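Local coordinates for protein catalase (Corynebacterium glutamicum, PDB 4B7H) that breaks down hydrogen peroxide to water and oxygen at a haem iron, and is inhibited by nitric oxide, which is bound here, at residues P269-K274 with G308-N313. Sequence-based numbering, arbitrary orientation.
Sequences PIWDVK and GYFILN
Trp271 and Phe310 form a hydrogen-bonded pair where strands 270-274 and 308-313 run antiparallel, their axes 4.3 Å apart at closest, in the curled beta-barrel of the catalase fold. Trp271 N gives its hydrogen to Phe310 O (3.0 Å), and Phe310 N returns one to Trp271 O. Leu312 N extends the ladder to Pro269 O; beyond the pair, Val273 N reaches Gly308 O at 2.7 Å from well above the carbonyl plane.

How a sheet sorts its side chains is plain here: Trp271, Val273, Phe310 and Leu312 share one face, where Phe310 and Leu312 pack on Leu103 and Trp271 and Val273 on Phe230, while Ile270, Asp272, Tyr309 and Ile311 take the other, partly exposed face. Phe310 CG sits between the backbone N and the carbonyl carbon (chi1 71°), and CE1 of its ring comes to 3.3 Å from Trp271 CE3; the ring is tilted 17° from the five-membered ring of Trp271 and displaced, centroids 5.2 Å apart, so little stacking results. Val273 CG2 meets the Phe310 ring at its edge, and Leu312 CD1 packs 3.7 Å from Trp271 CZ3. On the other face Ile270 and Ile311 lie side by side, and Asp272 pairs with Arg233 in a salt bridge. Trp271 CB lies over one face of the Phe310 ring, offset toward the rim, in a CH-pi contact 3.9 Å from the centroid.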
ATOM      1  N   PRO A 269     -11.789  13.787 -33.812  1.00 10.12           N
ATOM      2  CA  PRO A 269     -10.487  13.757 -34.484  1.00  9.56           C
ATOM      3  C   PRO A 269     -10.164  12.373 -35.044  1.00 10.32           C
ATOM      4  O   PRO A 269     -10.535  11.343 -34.451  1.00 11.53           O
ATOM      5  CB  PRO A 269      -9.506  14.135 -33.371  1.00 10.35           C
ATOM      6  CG  PRO A 269     -10.164  13.656 -32.122  1.00 10.75           C
ATOM      7  CD  PRO A 269     -11.651  13.865 -32.346  1.00 11.26           C
ATOM      8  N   ILE A 270      -9.479  12.364 -36.186  1.00 10.59           N
ATOM      9  CA  ILE A 270      -9.162  11.142 -36.907  1.00 11.26           C
ATOM     10  C   ILE A 270      -7.669  11.099 -37.216  1.00 10.43           C
ATOM     11  O   ILE A 270      -7.043  12.139 -37.450  1.00 11.32           O
ATOM     12  CB  ILE A 270      -9.973  11.069 -38.225  1.00 12.06           C
ATOM     13  CG1 ILE A 270     -11.474  11.029 -37.927  1.00 14.38           C
ATOM     14  CG2 ILE A 270      -9.572   9.864 -39.062  1.00 13.50           C
ATOM     15  CD1 ILE A 270     -12.335  11.355 -39.122  1.00 17.43           C
ATOM     16  N   TRP A 271      -7.098   9.899 -37.181  1.00 10.32           N
ATOM     17  CA  TRP A 271      -5.733   9.664 -37.635  1.00  9.88           C
ATOM     18  C   TRP A 271      -5.729   8.519 -38.631  1.00 10.28           C
ATOM     19  O   TRP A 271      -6.404   7.507 -38.423  1.00 11.64           O
ATOM     20  CB  TRP A 271      -4.834   9.262 -36.466  1.00 10.12           C
ATOM     21  CG  TRP A 271      -4.428  10.385 -35.560  1.00  9.34           C
ATOM     22  CD1 TRP A 271      -3.219  11.026 -35.542  1.00  9.97           C
ATOM     23  CD2 TRP A 271      -5.226  11.006 -34.541  1.00  9.29           C
ATOM     24  NE1 TRP A 271      -3.217  12.010 -34.576  1.00 10.40           N
ATOM     25  CE2 TRP A 271      -4.432  12.011 -33.942  1.00  9.78           C
ATOM     26  CE3 TRP A 271      -6.529  10.803 -34.070  1.00 10.08           C
ATOM     27  CZ2 TRP A 271      -4.899  12.812 -32.897  1.00  9.79           C
ATOM     28  CZ3 TRP A 271      -6.995  11.601 -33.029  1.00 11.26           C
ATOM     29  CH2 TRP A 271      -6.180  12.594 -32.452  1.00 10.88           C
ATOM     30  N   ASP A 272      -4.963   8.670 -39.706  1.00 11.95           N
ATOM     31  CA  ASP A 272      -4.748   7.556 -40.622  1.00 12.76           C
ATOM     32  C   ASP A 272      -3.625   6.652 -40.111  1.00 12.37           C
ATOM     33  O   ASP A 272      -2.540   7.125 -39.777  1.00 14.79           O
ATOM     34  CB  ASP A 272      -4.462   8.069 -42.030  1.00 13.89           C
ATOM     35  CG  ASP A 272      -5.686   8.682 -42.668  1.00 14.77           C
ATOM     36  OD1 ASP A 272      -6.603   7.913 -43.034  1.00 18.37           O
ATOM     37  OD2 ASP A 272      -5.745   9.925 -42.783  1.00 19.55           O
ATOM     38  N   VAL A 273      -3.913   5.355 -40.025  1.00 11.51           N
ATOM     39  CA  VAL A 273      -2.958   4.363 -39.525  1.00 11.86           C
ATOM     40  C   VAL A 273      -2.133   3.804 -40.676  1.00 11.70           C
ATOM     41  O   VAL A 273      -2.681   3.240 -41.623  1.00 11.63           O
ATOM     42  CB  VAL A 273      -3.679   3.200 -38.813  1.00 12.59           C
ATOM     43  CG1 VAL A 273      -2.672   2.163 -38.330  1.00 14.58           C
ATOM     44  CG2 VAL A 273      -4.513   3.720 -37.646  1.00 14.05           C
ATOM     45  N   LYS A 274      -0.819   3.977 -40.599  1.00 12.76           N
ATOM     46  CA  LYS A 274       0.081   3.510 -41.647  1.00 12.26           C
ATOM     47  C   LYS A 274       1.268   2.792 -41.017  1.00 12.76           C
ATOM     48  O   LYS A 274       1.550   2.965 -39.826  1.00 12.62           O
ATOM     49  CB  LYS A 274       0.567   4.685 -42.512  1.00 13.97           C
ATOM     50  CG  LYS A 274      -0.546   5.598 -43.022  1.00 14.15           C
ATOM     51  CD  LYS A 274      -0.024   6.662 -43.982  1.00 15.55           C
ATOM     52  CE  LYS A 274      -1.142   7.601 -44.425  1.00 17.85           C
ATOM     53  NZ  LYS A 274      -2.189   6.883 -45.200  1.00 20.29           N
ATOM     54  N   GLY A 308      -5.547   1.723 -42.269  1.00 11.40           N
ATOM     55  CA  GLY A 308      -6.903   2.113 -41.912  1.00 11.32           C
ATOM     56  C   GLY A 308      -6.889   3.458 -41.214  1.00 11.55           C
ATOM     57  O   GLY A 308      -5.987   4.258 -41.451  1.00 11.97           O
ATOM     58  N   TYR A 309      -7.887   3.724 -40.376  1.00 11.36           N
ATOM     59  CA  TYR A 309      -7.913   4.963 -39.607  1.00 11.71           C
ATOM     60  C   TYR A 309      -8.506   4.689 -38.237  1.00 11.46           C
ATOM     61  O   TYR A 309      -9.180   3.675 -38.034  1.00 11.65           O
ATOM     62  CB  TYR A 309      -8.732   6.047 -40.326  1.00 12.41           C
ATOM     63  CG  TYR A 309     -10.228   5.781 -40.369  1.00 12.77           C
ATOM     64  CD1 TYR A 309     -10.797   5.051 -41.408  1.00 14.08           C
ATOM     65  CD2 TYR A 309     -11.072   6.270 -39.375  1.00 12.54           C
ATOM     66  CE1 TYR A 309     -12.167   4.805 -41.446  1.00 13.98           C
ATOM     67  CE2 TYR A 309     -12.436   6.031 -39.399  1.00 14.92           C
ATOM     68  CZ  TYR A 309     -12.983   5.300 -40.438  1.00 15.44           C
ATOM     69  OH  TYR A 309     -14.347   5.070 -40.455  1.00 16.96           O
ATOM     70  N   PHE A 310      -8.273   5.594 -37.292  1.00 11.51           N
ATOM     71  CA  PHE A 310      -9.028   5.548 -36.049  1.00 12.22           C
ATOM     72  C   PHE A 310      -9.640   6.912 -35.753  1.00 11.58           C
ATOM     73  O   PHE A 310      -9.151   7.947 -36.222  1.00 11.23           O
ATOM     74  CB  PHE A 310      -8.228   4.954 -34.867  1.00 10.97           C
ATOM     75  CG  PHE A 310      -7.112   5.824 -34.350  1.00 11.35           C
ATOM     76  CD1 PHE A 310      -7.378   6.885 -33.493  1.00 14.09           C
ATOM     77  CD2 PHE A 310      -5.787   5.537 -34.669  1.00 13.59           C
ATOM     78  CE1 PHE A 310      -6.348   7.666 -32.988  1.00 14.31           C
ATOM     79  CE2 PHE A 310      -4.749   6.318 -34.173  1.00 15.57           C
ATOM     80  CZ  PHE A 310      -5.033   7.386 -33.334  1.00 15.12           C
ATOM     81  N   ILE A 311     -10.738   6.890 -35.010  1.00 10.26           N
ATOM     82  CA  ILE A 311     -11.524   8.078 -34.718  1.00 10.43           C
ATOM     83  C   ILE A 311     -11.814   8.111 -33.223  1.00 10.12           C
ATOM     84  O   ILE A 311     -12.042   7.065 -32.609  1.00 10.65           O
ATOM     85  CB  ILE A 311     -12.836   8.078 -35.558  1.00 11.41           C
ATOM     86  CG1 ILE A 311     -13.658   9.347 -35.325  1.00 12.42           C
ATOM     87  CG2 ILE A 311     -13.656   6.802 -35.320  1.00 12.68           C
ATOM     88  CD1 ILE A 311     -14.818   9.505 -36.306  1.00 16.06           C
ATOM     89  N   LEU A 312     -11.754   9.300 -32.628  1.00  9.72           N
ATOM     90  CA  LEU A 312     -12.082   9.438 -31.213  1.00  8.96           C
ATOM     91  C   LEU A 312     -13.481  10.032 -31.124  1.00  9.40           C
ATOM     92  O   LEU A 312     -13.692  11.198 -31.495  1.00 10.82           O
ATOM     93  CB  LEU A 312     -11.073  10.334 -30.491  1.00  9.53           C
ATOM     94  CG  LEU A 312      -9.605   9.918 -30.634  1.00  9.12           C
ATOM     95  CD1 LEU A 312      -8.692  10.860 -29.849  1.00 10.65           C
ATOM     96  CD2 LEU A 312      -9.406   8.473 -30.194  1.00 10.20           C
ATOM     97  N   ASN A 313     -14.436   9.235 -30.649  1.00  9.95           N
ATOM     98  CA  ASN A 313     -15.831   9.674 -30.637  1.00  9.90           C
ATOM     99  C   ASN A 313     -16.563   9.526 -29.302  1.00 11.00           C
ATOM    100  O   ASN A 313     -17.785   9.643 -29.253  1.00 12.59           O
ATOM    101  CB  ASN A 313     -16.630   8.993 -31.765  1.00 12.50           C
ATOM    102  CG  ASN A 313     -16.709   7.478 -31.604  1.00 13.49           C
ATOM    103  OD1 ASN A 313     -16.253   6.914 -30.600  1.00 12.60           O
ATOM    104  ND2 ASN A 313     -17.297   6.812 -32.595  1.00 15.90           N
TER
HETATM  105  O   HOH W   1      -6.329   5.705 -44.360  1.00 26.84           O